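PDB 4R4X: pngf-ii from Elizabethkingia meningoseptica, which probably acts as a peptide:N-glycosidase, hydrolysing the amide bond between asparagine side chains and N-linked glycans to release sugar chains from glycoproteins. Local coordinates for residues N230-E235 with L364-D369; D331-R336 with K372-N377; R336-G341 with N377-V382; Q420-T425 with S531-G536. One frame throughout, in Å; residues are numbered along the deposited sequence.

Contact 1 of 4, residues N230-E235 with L364-D369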
loop_
_atom_site.group_PDB
_atom_site.type_symbol
_atom_site.label_atom_id
_atom_site.label_comp_id
_atom_site.label_asym_id
_atom_site.label_seq_id
_atom_site.Cartn_x
_atom_site.Cartn_y
_atom_site.Cartn_z
ATOM N N ASN A 230 -3.330 -2.835 -12.863
ATOM C CA ASN A 230 -2.553 -2.189 -11.799
ATOM C C ASN A 230 -3.190 -2.482 -10.434
ATOM O O ASN A 230 -4.414 -2.666 -10.325
ATOM C CB ASN A 230 -2.552 -0.683 -11.988
ATOM C CG ASN A 230 -1.652 -0.182 -13.108
ATOM O OD1 ASN A 230 -1.603 1.022 -13.306
ATOM N ND2 ASN A 230 -0.967 -1.049 -13.831
ATOM N N THR A 231 -2.387 -2.506 -9.381
ATOM C CA THR A 231 -2.941 -2.688 -8.057
ATOM C C THR A 231 -2.873 -1.382 -7.278
ATOM O O THR A 231 -2.061 -0.472 -7.597
ATOM C CB THR A 231 -2.254 -3.825 -7.289
ATOM O OG1 THR A 231 -0.841 -3.599 -7.223
ATOM C CG2 THR A 231 -2.520 -5.146 -7.953
ATOM N N ILE A 232 -3.748 -1.286 -6.285
ATOM C CA ILE A 232 -3.919 -0.064 -5.502
ATOM C C ILE A 232 -4.052 -0.408 -4.024
ATOM O O ILE A 232 -4.835 -1.296 -3.646
ATOM C CB ILE A 232 -5.184 0.716 -5.891
ATOM C CG1 ILE A 232 -5.366 0.838 -7.402
ATOM C CG2 ILE A 232 -5.128 2.100 -5.273
ATOM C CD1 ILE A 232 -6.768 1.249 -7.803
ATOM N N PHE A 233 -3.294 0.303 -3.201
ATOM C CA PHE A 233 -3.298 0.100 -1.772
ATOM C C PHE A 233 -3.449 1.460 -1.078
ATOM O O PHE A 233 -3.059 2.507 -1.621
ATOM C CB PHE A 233 -1.975 -0.524 -1.290
ATOM C CG PHE A 233 -1.787 -1.964 -1.662
ATOM C CD1 PHE A 233 -1.473 -2.323 -2.942
ATOM C CD2 PHE A 233 -1.870 -2.965 -0.682
ATOM C CE1 PHE A 233 -1.287 -3.658 -3.275
ATOM C CE2 PHE A 233 -1.688 -4.308 -1.009
ATOM C CZ PHE A 233 -1.407 -4.648 -2.316
ATOM N N VAL A 234 -4.023 1.428 0.125
ATOM C CA VAL A 234 -4.140 2.601 0.956
ATOM C C VAL A 234 -3.450 2.294 2.256
ATOM O O VAL A 234 -3.666 1.216 2.816
ATOM C CB VAL A 234 -5.609 3.009 1.183
ATOM C CG1 VAL A 234 -6.444 1.867 1.766
ATOM C CG2 VAL A 234 -5.685 4.240 2.066
ATOM N N GLU A 235 -2.613 3.230 2.714
ATOM C CA GLU A 235 -1.842 3.058 3.956
ATOM C C GLU A 235 -2.006 4.213 4.937
ATOM O O GLU A 235 -1.778 5.379 4.605
ATOM C CB GLU A 235 -0.359 2.853 3.669
ATOM C CG GLU A 235 0.454 2.464 4.919
ATOM C CD GLU A 235 1.880 2.039 4.570
ATOM O OE1 GLU A 235 2.380 1.051 5.133
ATOM O OE2 GLU A 235 2.515 2.706 3.728
ATOM N N LEU A 364 -2.072 6.829 -0.718
ATOM C CA LEU A 364 -2.395 5.773 -1.643
ATOM C C LEU A 364 -1.168 5.399 -2.452
ATOM O O LEU A 364 -0.285 6.237 -2.686
ATOM C CB LEU A 364 -3.489 6.230 -2.610
ATOM C CG LEU A 364 -4.780 6.840 -2.082
ATOM C CD1 LEU A 364 -5.721 7.191 -3.233
ATOM C CD2 LEU A 364 -5.475 5.886 -1.133
ATOM N N SER A 365 -1.086 4.148 -2.880
ATOM C CA SER A 365 -0.048 3.743 -3.813
ATOM C C SER A 365 -0.648 2.921 -4.953
ATOM O O SER A 365 -1.569 2.090 -4.747
ATOM C CB SER A 365 1.058 2.948 -3.120
ATOM O OG SER A 365 0.577 1.745 -2.568
ATOM N N ILE A 366 -0.124 3.179 -6.144
ATOM C CA ILE A 366 -0.547 2.536 -7.380
ATOM C C ILE A 366 0.653 1.836 -8.000
ATOM O O ILE A 366 1.706 2.454 -8.238
ATOM C CB ILE A 366 -1.129 3.546 -8.381
ATOM C CG1 ILE A 366 -2.219 4.387 -7.726
ATOM C CG2 ILE A 366 -1.667 2.817 -9.629
ATOM C CD1 ILE A 366 -2.360 5.761 -8.326
ATOM N N HIS A 367 0.494 0.536 -8.238
ATOM C CA HIS A 367 1.584 -0.327 -8.635
ATOM C C HIS A 367 1.341 -0.877 -10.050
ATOM O O HIS A 367 0.216 -1.302 -10.352
ATOM C CB HIS A 367 1.764 -1.444 -7.610
ATOM C CG HIS A 367 1.960 -0.922 -6.225
ATOM N ND1 HIS A 367 3.209 -0.661 -5.691
ATOM C CD2 HIS A 367 1.063 -0.512 -5.302
ATOM C CE1 HIS A 367 3.071 -0.161 -4.477
ATOM N NE2 HIS A 367 1.778 -0.038 -4.227
ATOM N N PRO A 368 2.386 -0.847 -10.909
ATOM C CA PRO A 368 2.326 -1.129 -12.356
ATOM C C PRO A 368 2.221 -2.630 -12.678
ATOM O O PRO A 368 2.977 -3.165 -13.485
ATOM C CB PRO A 368 3.667 -0.560 -12.871
ATOM C CG PRO A 368 4.594 -0.744 -11.716
ATOM C CD PRO A 368 3.752 -0.418 -10.511
ATOM N N ASP A 369 1.264 -3.294 -12.060
ATOM C CA ASP A 369 1.056 -4.701 -12.240
ATOM C C ASP A 369 0.190 -4.957 -13.486
ATOM O O ASP A 369 -0.334 -4.030 -14.088
ATOM C CB ASP A 369 0.339 -5.244 -10.994
ATOM C CG ASP A 369 1.239 -5.316 -9.801
ATOM O OD1 ASP A 369 2.444 -5.608 -9.998
ATOM O OD2 ASP A 369 0.753 -5.110 -8.658
#
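Val234 and Leu364 meet on the buried face of two antiparallel strands, Val234 CG2 lying 3.6 Å from Leu364 CD2. Ile232 and Ile366 share this face but sit further apart, while Ile188 of the next strand covers both Leu364 and Ile366. Backbone hydrogen bonds join Thr231 with His367 and Phe233 with Ser365, two for each pair. These are the two central strands of a four-stranded antiparallel sheet, flanked by strands 186-196 and 326-331, in the N-terminal PNGase F-like domain, whose relatives have a jelly-roll fold. The other face, bearing Thr231, Phe233, Ser365 and His367, is more open to solvent and more polar. There Phe233 CD1 comes 3.9 Å from His367 CD2, with the ring planes at 90°, and Ser365 OG is hydrogen-bonded to His367 NE2 (2.7 Å) and to Arg329. Past the strand ends Pro368 centres an inverse gamma turn that folds Asp369 back. Thr231 OG1, set between the backbone N and the carbonyl carbon (chi1 56°), donates to Asp369 OD2 at 2.6 Å, on the anti side of the carboxylate. Asn230 ND2 bonds Asp369 O at 3.1 Å, its amide plane containing the acceptor.

Contact 2 of 4, residues D331-R336 with K372-N377; sequences DITELR and KIVNNN
Glu334 meets Val374 with the carbon base of its side chain and sends its carboxylate off in another direction. Val374 CG1, anti to its own backbone N (chi1 176°), packs 3.7 Å from Glu334 CA and 3.8 Å from Glu334 CB. The glutamate chain then bends at chi2 (-82°), and OE2 forms a salt bridge with Arg422 NE and a hydrogen bond with Tyr498 OH, so that the buried carboxylate has two polar partners. Asn376 approaches the same residue from further along its segment, its CG 3.7 Å from Glu334 O. Beside Glu334, Thr333 CG2 is a looser neighbour of the valine, 4.3 Å from Val374 CB. The 372-377 segment has no regular structure, but contains local bonds. Asn375 ND2 reaches back to Lys372 O, coming from well above the carbonyl plane, and Gln371 OE1 accepts from the backbone N of both Ile373 and Val374. In the apposed segment, Asp331 OD1 takes two bonds from Thr333, from OG1 at 2.7 Å, on the syn side of the carboxylate, and from N at 3.0 Å; Thr333 OG1 is also tied to Ile232 N. The bond from Thr333 N closes an Asx turn, which leads from strand 326-331 into the 3-10 segment 333-335.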
loop_
_atom_site.group_PDB
_atom_site.type_symbol
_atom_site.label_atom_id
_atom_site.label_comp_id
_atom_site.label_asym_id
_atom_site.label_seq_id
_atom_site.Cartn_x
_atom_site.Cartn_y
_atom_site.Cartn_z
ATOM N N ASP A 331 -5.414 -3.448 0.503
ATOM C CA ASP A 331 -5.503 -3.593 -0.958
ATOM C C ASP A 331 -6.899 -3.135 -1.357
ATOM O O ASP A 331 -7.886 -3.653 -0.853
ATOM C CB ASP A 331 -5.277 -5.053 -1.279
ATOM C CG ASP A 331 -5.302 -5.380 -2.779
ATOM O OD1 ASP A 331 -5.725 -4.538 -3.612
ATOM O OD2 ASP A 331 -4.907 -6.526 -3.091
ATOM N N ILE A 332 -6.986 -2.142 -2.228
ATOM C CA ILE A 332 -8.276 -1.634 -2.685
ATOM C C ILE A 332 -8.403 -1.696 -4.222
ATOM O O ILE A 332 -9.140 -0.903 -4.818
ATOM C CB ILE A 332 -8.512 -0.186 -2.193
ATOM C CG1 ILE A 332 -7.310 0.707 -2.479
ATOM C CG2 ILE A 332 -8.817 -0.159 -0.705
ATOM C CD1 ILE A 332 -7.635 2.180 -2.256
ATOM N N THR A 333 -7.742 -2.670 -4.831
ATOM C CA THR A 333 -7.644 -2.823 -6.313
ATOM C C THR A 333 -9.013 -2.871 -6.980
ATOM O O THR A 333 -9.217 -2.262 -8.037
ATOM C CB THR A 333 -6.789 -4.076 -6.660
ATOM O OG1 THR A 333 -5.453 -3.869 -6.172
ATOM C CG2 THR A 333 -6.756 -4.359 -8.162
ATOM N N GLU A 334 -9.975 -3.524 -6.327
ATOM C CA GLU A 334 -11.349 -3.588 -6.836
ATOM C C GLU A 334 -12.114 -2.236 -6.925
ATOM O O GLU A 334 -13.158 -2.159 -7.587
ATOM C CB GLU A 334 -12.182 -4.633 -6.027
ATOM C CG GLU A 334 -12.764 -4.164 -4.697
ATOM C CD GLU A 334 -11.793 -4.199 -3.517
ATOM O OE1 GLU A 334 -10.565 -4.253 -3.728
ATOM O OE2 GLU A 334 -12.264 -4.165 -2.362
ATOM N N LEU A 335 -11.629 -1.191 -6.260
ATOM C CA LEU A 335 -12.274 0.126 -6.349
ATOM C C LEU A 335 -11.673 1.026 -7.434
ATOM O O LEU A 335 -12.052 2.201 -7.567
ATOM C CB LEU A 335 -12.223 0.836 -4.982
ATOM C CG LEU A 335 -12.900 0.079 -3.835
ATOM C CD1 LEU A 335 -12.690 0.780 -2.503
ATOM C CD2 LEU A 335 -14.384 -0.094 -4.149
ATOM N N ARG A 336 -10.750 0.461 -8.201
ATOM C CA ARG A 336 -10.121 1.144 -9.323
ATOM C C ARG A 336 -11.124 1.936 -10.209
ATOM O O ARG A 336 -10.885 3.093 -10.489
ATOM C CB ARG A 336 -9.304 0.151 -10.164
ATOM C CG ARG A 336 -8.513 0.812 -11.296
ATOM C CD ARG A 336 -7.959 -0.192 -12.300
ATOM N NE ARG A 336 -9.060 -0.850 -12.997
ATOM C CZ ARG A 336 -9.792 -0.273 -13.947
ATOM N NH1 ARG A 336 -9.527 0.960 -14.380
ATOM N NH2 ARG A 336 -10.785 -0.954 -14.482
ATOM N N LYS A 372 -4.680 -10.364 -13.196
ATOM C CA LYS A 372 -5.823 -10.898 -13.955
ATOM C C LYS A 372 -6.833 -11.566 -13.015
ATOM O O LYS A 372 -7.634 -12.380 -13.439
ATOM C CB LYS A 372 -5.306 -11.928 -14.955
ATOM C CG LYS A 372 -4.312 -11.376 -15.969
ATOM C CD LYS A 372 -4.960 -10.294 -16.819
ATOM C CE LYS A 372 -4.374 -10.218 -18.228
ATOM N NZ LYS A 372 -3.083 -9.477 -18.198
ATOM N N ILE A 373 -6.790 -11.199 -11.738
ATOM C CA ILE A 373 -7.587 -11.839 -10.687
ATOM C C ILE A 373 -8.787 -11.006 -10.255
ATOM O O ILE A 373 -9.857 -11.565 -9.977
ATOM C CB ILE A 373 -6.694 -12.155 -9.465
ATOM C CG1 ILE A 373 -5.762 -13.326 -9.803
ATOM C CG2 ILE A 373 -7.513 -12.516 -8.242
ATOM C CD1 ILE A 373 -4.421 -13.243 -9.112
ATOM N N VAL A 374 -8.617 -9.690 -10.201
ATOM C CA VAL A 374 -9.693 -8.763 -9.873
ATOM C C VAL A 374 -10.091 -8.021 -11.141
ATOM O O VAL A 374 -9.338 -7.167 -11.628
ATOM C CB VAL A 374 -9.223 -7.767 -8.783
ATOM C CG1 VAL A 374 -10.293 -6.731 -8.508
ATOM C CG2 VAL A 374 -8.841 -8.543 -7.529
ATOM N N ASN A 375 -11.251 -8.379 -11.699
ATOM C CA ASN A 375 -11.602 -7.995 -13.063
ATOM C C ASN A 375 -12.885 -7.166 -13.208
ATOM O O ASN A 375 -13.378 -6.989 -14.321
ATOM C CB ASN A 375 -11.714 -9.253 -13.924
ATOM C CG ASN A 375 -10.418 -10.009 -13.983
ATOM O OD1 ASN A 375 -9.416 -9.468 -14.420
ATOM N ND2 ASN A 375 -10.420 -11.252 -13.532
ATOM N N ASN A 376 -13.416 -6.658 -12.100
ATOM C CA ASN A 376 -14.623 -5.822 -12.164
ATOM C C ASN A 376 -14.313 -4.485 -12.813
ATOM O O ASN A 376 -13.251 -3.930 -12.578
ATOM C CB ASN A 376 -15.272 -5.642 -10.804
ATOM C CG ASN A 376 -14.407 -4.862 -9.821
ATOM O OD1 ASN A 376 -14.747 -3.723 -9.414
ATOM N ND2 ASN A 376 -13.316 -5.457 -9.423
ATOM N N ASN A 377 -15.216 -3.990 -13.662
ATOM C CA ASN A 377 -15.087 -2.645 -14.234
ATOM C C ASN A 377 -16.233 -1.748 -13.813
ATOM O O ASN A 377 -16.412 -0.659 -14.370
ATOM C CB ASN A 377 -14.971 -2.682 -15.765
ATOM C CG ASN A 377 -16.104 -3.451 -16.418
ATOM O OD1 ASN A 377 -17.137 -3.685 -15.811
ATOM N ND2 ASN A 377 -15.910 -3.845 -17.666
#

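Contact 3 of 4, residues R336-G341 with N377-V382; sequences RPQLSG and NFVLPV
Pro337 and Val379 cross at about a right angle where the short helix 336-339 rests against strand 378-384, an outermost strand of a nine-stranded antiparallel sheet. The valine points its CB toward the helix and divides its two methyls between successive helical residues. CG2, anti to the carbonyl carbon, turns to the proline ring and lies 3.9 Å from both Pro337 CG and Pro337 CD. CG1, anti to the backbone N (chi1 175°), turns instead to Gln338, whose CB is 4.1 Å away. The glutamine chain also crosses the valine at about a right angle. The neighbours of Val379 along the strand, Phe378 and Leu380, point their CB atoms away from the helix, in keeping with strand alternation; Val379 itself packs further on Val533 and Leu535 of the adjoining strand. Where the strand begins, Asn377 and Phe378 both face Gly536 in a classic beta bulge, and Asn377 OD1 accepts from the backbone N of Glu538. The helix is a single turn, closed by Arg336 O, which accepts from both Leu339 N and Ser340 N. Its two ends are tied to Ile226, through Arg336 NH1 to the carbonyl and Ser340 OG to the amide. The proline ring also covers the backbone at the bulge, where Pro337 CG lies 3.7 Å from Asn377 C.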
loop_
_atom_site.group_PDB
_atom_site.type_symbol
_atom_site.label_atom_id
_atom_site.label_comp_id
_atom_site.label_asym_id
_atom_site.label_seq_id
_atom_site.Cartn_x
_atom_site.Cartn_y
_atom_site.Cartn_z
ATOM N N ARG A 336 -10.750 0.461 -8.201
ATOM C CA ARG A 336 -10.121 1.144 -9.323
ATOM C C ARG A 336 -11.124 1.936 -10.209
ATOM O O ARG A 336 -10.885 3.093 -10.489
ATOM C CB ARG A 336 -9.304 0.151 -10.164
ATOM C CG ARG A 336 -8.513 0.812 -11.296
ATOM C CD ARG A 336 -7.959 -0.192 -12.300
ATOM N NE ARG A 336 -9.060 -0.850 -12.997
ATOM C CZ ARG A 336 -9.792 -0.273 -13.947
ATOM N NH1 ARG A 336 -9.527 0.960 -14.380
ATOM N NH2 ARG A 336 -10.785 -0.954 -14.482
ATOM N N PRO A 337 -12.258 1.324 -10.603
ATOM C CA PRO A 337 -13.218 2.055 -11.451
ATOM C C PRO A 337 -13.787 3.330 -10.819
ATOM O O PRO A 337 -14.145 4.245 -11.540
ATOM C CB PRO A 337 -14.331 1.035 -11.697
ATOM C CG PRO A 337 -13.652 -0.290 -11.520
ATOM C CD PRO A 337 -12.680 -0.067 -10.384
ATOM N N GLN A 338 -13.865 3.388 -9.493
ATOM C CA GLN A 338 -14.359 4.556 -8.798
ATOM C C GLN A 338 -13.244 5.590 -8.593
ATOM O O GLN A 338 -13.535 6.758 -8.406
ATOM C CB GLN A 338 -14.983 4.126 -7.457
ATOM C CG GLN A 338 -15.643 5.212 -6.621
ATOM C CD GLN A 338 -16.905 5.784 -7.252
ATOM O OE1 GLN A 338 -17.132 7.000 -7.235
ATOM N NE2 GLN A 338 -17.724 4.918 -7.815
ATOM N N LEU A 339 -11.981 5.164 -8.635
ATOM C CA LEU A 339 -10.833 6.065 -8.365
ATOM C C LEU A 339 -10.145 6.609 -9.602
ATOM O O LEU A 339 -9.657 7.736 -9.590
ATOM C CB LEU A 339 -9.787 5.334 -7.532
ATOM C CG LEU A 339 -10.201 4.880 -6.131
ATOM C CD1 LEU A 339 -9.217 3.820 -5.645
ATOM C CD2 LEU A 339 -10.244 6.056 -5.183
ATOM N N SER A 340 -10.085 5.806 -10.662
ATOM C CA SER A 340 -9.226 6.094 -11.809
ATOM C C SER A 340 -9.566 7.442 -12.449
ATOM O O SER A 340 -10.735 7.722 -12.751
ATOM C CB SER A 340 -9.349 4.982 -12.863
ATOM O OG SER A 340 -8.392 5.163 -13.883
ATOM N N GLY A 341 -8.544 8.275 -12.614
ATOM C CA GLY A 341 -8.640 9.500 -13.405
ATOM C C GLY A 341 -9.601 10.548 -12.861
ATOM O O GLY A 341 -10.134 11.338 -13.628
ATOM N N ASN A 377 -15.216 -3.990 -13.662
ATOM C CA ASN A 377 -15.087 -2.645 -14.234
ATOM C C ASN A 377 -16.233 -1.748 -13.813
ATOM O O ASN A 377 -16.412 -0.659 -14.370
ATOM C CB ASN A 377 -14.971 -2.682 -15.765
ATOM C CG ASN A 377 -16.104 -3.451 -16.418
ATOM O OD1 ASN A 377 -17.137 -3.685 -15.811
ATOM N ND2 ASN A 377 -15.910 -3.845 -17.666
ATOM N N PHE A 378 -16.987 -2.209 -12.817
ATOM C CA PHE A 378 -18.189 -1.573 -12.320
ATOM C C PHE A 378 -18.157 -1.564 -10.800
ATOM O O PHE A 378 -17.815 -2.576 -10.182
ATOM C CB PHE A 378 -19.416 -2.344 -12.808
ATOM C CG PHE A 378 -20.735 -1.802 -12.314
ATOM C CD1 PHE A 378 -21.281 -2.247 -11.125
ATOM C CD2 PHE A 378 -21.451 -0.869 -13.069
ATOM C CE1 PHE A 378 -22.507 -1.768 -10.677
ATOM C CE2 PHE A 378 -22.661 -0.376 -12.616
ATOM C CZ PHE A 378 -23.201 -0.843 -11.427
ATOM N N VAL A 379 -18.487 -0.409 -10.224
ATOM C CA VAL A 379 -18.588 -0.181 -8.778
ATOM C C VAL A 379 -19.804 0.698 -8.503
ATOM O O VAL A 379 -19.936 1.756 -9.104
ATOM C CB VAL A 379 -17.331 0.550 -8.245
ATOM C CG1 VAL A 379 -17.482 0.900 -6.782
ATOM C CG2 VAL A 379 -16.089 -0.305 -8.451
ATOM N N LEU A 380 -20.706 0.236 -7.632
ATOM C CA LEU A 380 -21.883 0.998 -7.200
ATOM C C LEU A 380 -22.059 0.876 -5.693
ATOM O O LEU A 380 -22.351 -0.220 -5.197
ATOM C CB LEU A 380 -23.152 0.459 -7.850
ATOM C CG LEU A 380 -24.436 1.243 -7.546
ATOM C CD1 LEU A 380 -24.356 2.637 -8.115
ATOM C CD2 LEU A 380 -25.663 0.535 -8.095
ATOM N N PRO A 381 -21.893 1.991 -4.954
ATOM C CA PRO A 381 -22.140 1.989 -3.512
ATOM C C PRO A 381 -23.640 1.910 -3.240
ATOM O O PRO A 381 -24.375 2.761 -3.723
ATOM C CB PRO A 381 -21.603 3.343 -3.049
ATOM C CG PRO A 381 -21.666 4.225 -4.255
ATOM C CD PRO A 381 -21.458 3.311 -5.452
ATOM N N VAL A 382 -24.086 0.897 -2.502
ATOM C CA VAL A 382 -25.518 0.655 -2.311
ATOM C C VAL A 382 -25.998 1.017 -0.913
ATOM O O VAL A 382 -27.088 1.538 -0.758
ATOM C CB VAL A 382 -25.927 -0.779 -2.704
ATOM C CG1 VAL A 382 -25.828 -0.956 -4.213
ATOM C CG2 VAL A 382 -25.074 -1.820 -2.029
#

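Contact 4 of 4, residues Q420-T425 with S531-G536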
loop_
_atom_site.group_PDB
_atom_site.type_symbol
_atom_site.label_atom_id
_atom_site.label_comp_id
_atom_site.label_asym_id
_atom_site.label_seq_id
_atom_site.Cartn_x
_atom_site.Cartn_y
_atom_site.Cartn_z
ATOM N N GLN A 420 -20.646 -9.134 -7.175
ATOM C CA GLN A 420 -20.260 -9.389 -5.796
ATOM C C GLN A 420 -20.724 -8.234 -4.938
ATOM O O GLN A 420 -20.801 -7.094 -5.421
ATOM C CB GLN A 420 -18.744 -9.486 -5.661
ATOM C CG GLN A 420 -18.086 -10.613 -6.429
ATOM C CD GLN A 420 -16.586 -10.445 -6.428
ATOM O OE1 GLN A 420 -16.040 -9.681 -5.645
ATOM N NE2 GLN A 420 -15.917 -11.152 -7.316
ATOM N N LEU A 421 -21.004 -8.520 -3.666
ATOM C CA LEU A 421 -21.196 -7.471 -2.696
ATOM C C LEU A 421 -19.959 -7.419 -1.823
ATOM O O LEU A 421 -19.649 -8.387 -1.127
ATOM C CB LEU A 421 -22.434 -7.713 -1.831
ATOM C CG LEU A 421 -22.765 -6.576 -0.856
ATOM C CD1 LEU A 421 -23.173 -5.315 -1.593
ATOM C CD2 LEU A 421 -23.872 -6.972 0.114
ATOM N N ARG A 422 -19.243 -6.301 -1.905
ATOM C CA ARG A 422 -18.131 -6.006 -1.000
ATOM C C ARG A 422 -18.763 -5.505 0.270
ATOM O O ARG A 422 -19.381 -4.439 0.279
ATOM C CB ARG A 422 -17.216 -4.941 -1.598
ATOM C CG ARG A 422 -16.030 -4.512 -0.729
ATOM C CD ARG A 422 -15.304 -3.373 -1.427
ATOM N NE ARG A 422 -14.138 -2.848 -0.713
ATOM C CZ ARG A 422 -14.142 -1.810 0.122
ATOM N NH1 ARG A 422 -13.002 -1.412 0.658
ATOM N NH2 ARG A 422 -15.259 -1.171 0.432
ATOM N N TYR A 423 -18.622 -6.283 1.334
ATOM C CA TYR A 423 -19.417 -6.104 2.539
ATOM C C TYR A 423 -18.505 -6.012 3.755
ATOM O O TYR A 423 -17.730 -6.939 4.037
ATOM C CB TYR A 423 -20.378 -7.274 2.701
ATOM C CG TYR A 423 -21.304 -7.214 3.899
ATOM C CD1 TYR A 423 -22.332 -6.281 3.963
ATOM C CD2 TYR A 423 -21.190 -8.131 4.943
ATOM C CE1 TYR A 423 -23.203 -6.241 5.046
ATOM C CE2 TYR A 423 -22.079 -8.123 6.009
ATOM C CZ TYR A 423 -23.080 -7.173 6.059
ATOM O OH TYR A 423 -23.941 -7.107 7.129
ATOM N N ILE A 424 -18.568 -4.866 4.420
ATOM C CA ILE A 424 -17.814 -4.611 5.655
ATOM C C ILE A 424 -18.792 -4.516 6.803
ATOM O O ILE A 424 -19.672 -3.669 6.794
ATOM C CB ILE A 424 -16.991 -3.315 5.573
ATOM C CG1 ILE A 424 -16.095 -3.350 4.343
ATOM C CG2 ILE A 424 -16.131 -3.134 6.829
ATOM C CD1 ILE A 424 -15.318 -2.068 4.098
ATOM N N THR A 425 -18.636 -5.378 7.797
ATOM C CA THR A 425 -19.538 -5.381 8.937
ATOM C C THR A 425 -18.801 -5.446 10.263
ATOM O O THR A 425 -17.869 -6.258 10.415
ATOM C CB THR A 425 -20.571 -6.536 8.873
ATOM O OG1 THR A 425 -21.401 -6.481 10.040
ATOM C CG2 THR A 425 -19.880 -7.931 8.780
ATOM N N SER A 531 -21.294 -1.610 5.480
ATOM C CA SER A 531 -21.276 -1.034 4.138
ATOM C C SER A 531 -21.246 -2.107 3.059
ATOM O O SER A 531 -20.706 -3.214 3.232
ATOM C CB SER A 531 -20.130 -0.034 3.972
ATOM O OG SER A 531 -18.918 -0.701 3.783
ATOM N N GLY A 532 -21.850 -1.751 1.932
ATOM C CA GLY A 532 -21.980 -2.631 0.794
ATOM C C GLY A 532 -21.755 -1.897 -0.495
ATOM O O GLY A 532 -22.398 -0.881 -0.762
ATOM N N VAL A 533 -20.793 -2.381 -1.266
ATOM C CA VAL A 533 -20.518 -1.868 -2.574
ATOM C C VAL A 533 -20.716 -3.012 -3.561
ATOM O O VAL A 533 -20.167 -4.097 -3.385
ATOM C CB VAL A 533 -19.078 -1.329 -2.652
ATOM C CG1 VAL A 533 -18.744 -0.883 -4.051
ATOM C CG2 VAL A 533 -18.921 -0.163 -1.689
ATOM N N LEU A 534 -21.506 -2.764 -4.593
ATOM C CA LEU A 534 -21.720 -3.740 -5.652
ATOM C C LEU A 534 -20.609 -3.682 -6.692
ATOM O O LEU A 534 -20.290 -2.622 -7.183
ATOM C CB LEU A 534 -23.078 -3.502 -6.310
ATOM C CG LEU A 534 -23.435 -4.451 -7.451
ATOM C CD1 LEU A 534 -23.574 -5.867 -6.944
ATOM C CD2 LEU A 534 -24.740 -4.011 -8.117
ATOM N N LEU A 535 -20.014 -4.836 -6.990
ATOM C CA LEU A 535 -18.941 -4.959 -7.952
ATOM C C LEU A 535 -19.420 -5.897 -9.044
ATOM O O LEU A 535 -20.260 -6.756 -8.810
ATOM C CB LEU A 535 -17.702 -5.565 -7.324
ATOM C CG LEU A 535 -17.261 -4.962 -5.982
ATOM C CD1 LEU A 535 -16.196 -5.848 -5.369
ATOM C CD2 LEU A 535 -16.737 -3.555 -6.141
ATOM N N GLY A 536 -18.916 -5.700 -10.242
ATOM C CA GLY A 536 -19.213 -6.626 -11.329
ATOM C C GLY A 536 -18.492 -6.270 -12.608
ATOM O O GLY A 536 -17.825 -5.229 -12.713
HETATM O O HOH W 1 -17.890 -2.212 1.285
#
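Strands 420-425 and 531-536 run antiparallel at 157°, their axes 4.5 Å apart, with paired backbone hydrogen bonds joining Gln420 to Leu535, Arg422 to Val533 and Ile424 to Ser531. They are adjacent strands in the nine-stranded antiparallel sheet, between strands 493-504 and 378-384, and belong to the C-terminal PNGase F-like region. On one face Leu421 reaches across the strand, its CD1 3.8 Å from Gly532 CA, where the partner has no side chain. Tyr423 CD1 on the same face approaches Ser531 O at 3.5 Å, and its hydroxyl is hydrogen-bonded to Asn442. The opposite face carries Arg422, whose chain is extended from CG to NE and ends in a salt bridge with Glu334 and a hydrogen bond to Glu298 O. A water links the strands here: it donates to Arg422 O at 2.9 Å and to Ser531 OG at 3.1 Å, and accepts a weak bond from Arg422 NH2. Ser531 OG is also bonded to Glu298, and Ile424 CB covers it at 3.7 Å. At the other end Leu535 CD1 sits 3.8 Å from Gln420 OE1 and 4.0 Å from Arg422 CB.

Overall arrangement
The centres of contacts 1 and 4, one in the four-stranded and one in the nine-stranded sheet, lie about 20 Å apart, and the two contacts do not touch. Contacts 2 and 3 bridge this interval, with centres about 9 Å apart, and share Arg336 and Asn377. Contact 2 continues from the ends of strands 326-331 and 358-367, and contact 3 reaches the strand beside contact 4. Along the chain, contacts 1, 2 and 3 interlace, whereas contact 4 opens after all of them have closed. Segments 331-341 and 372-382 thus pack between the two sheets, and the Glu334-Arg422 salt bridge links contact 2 to contact 4.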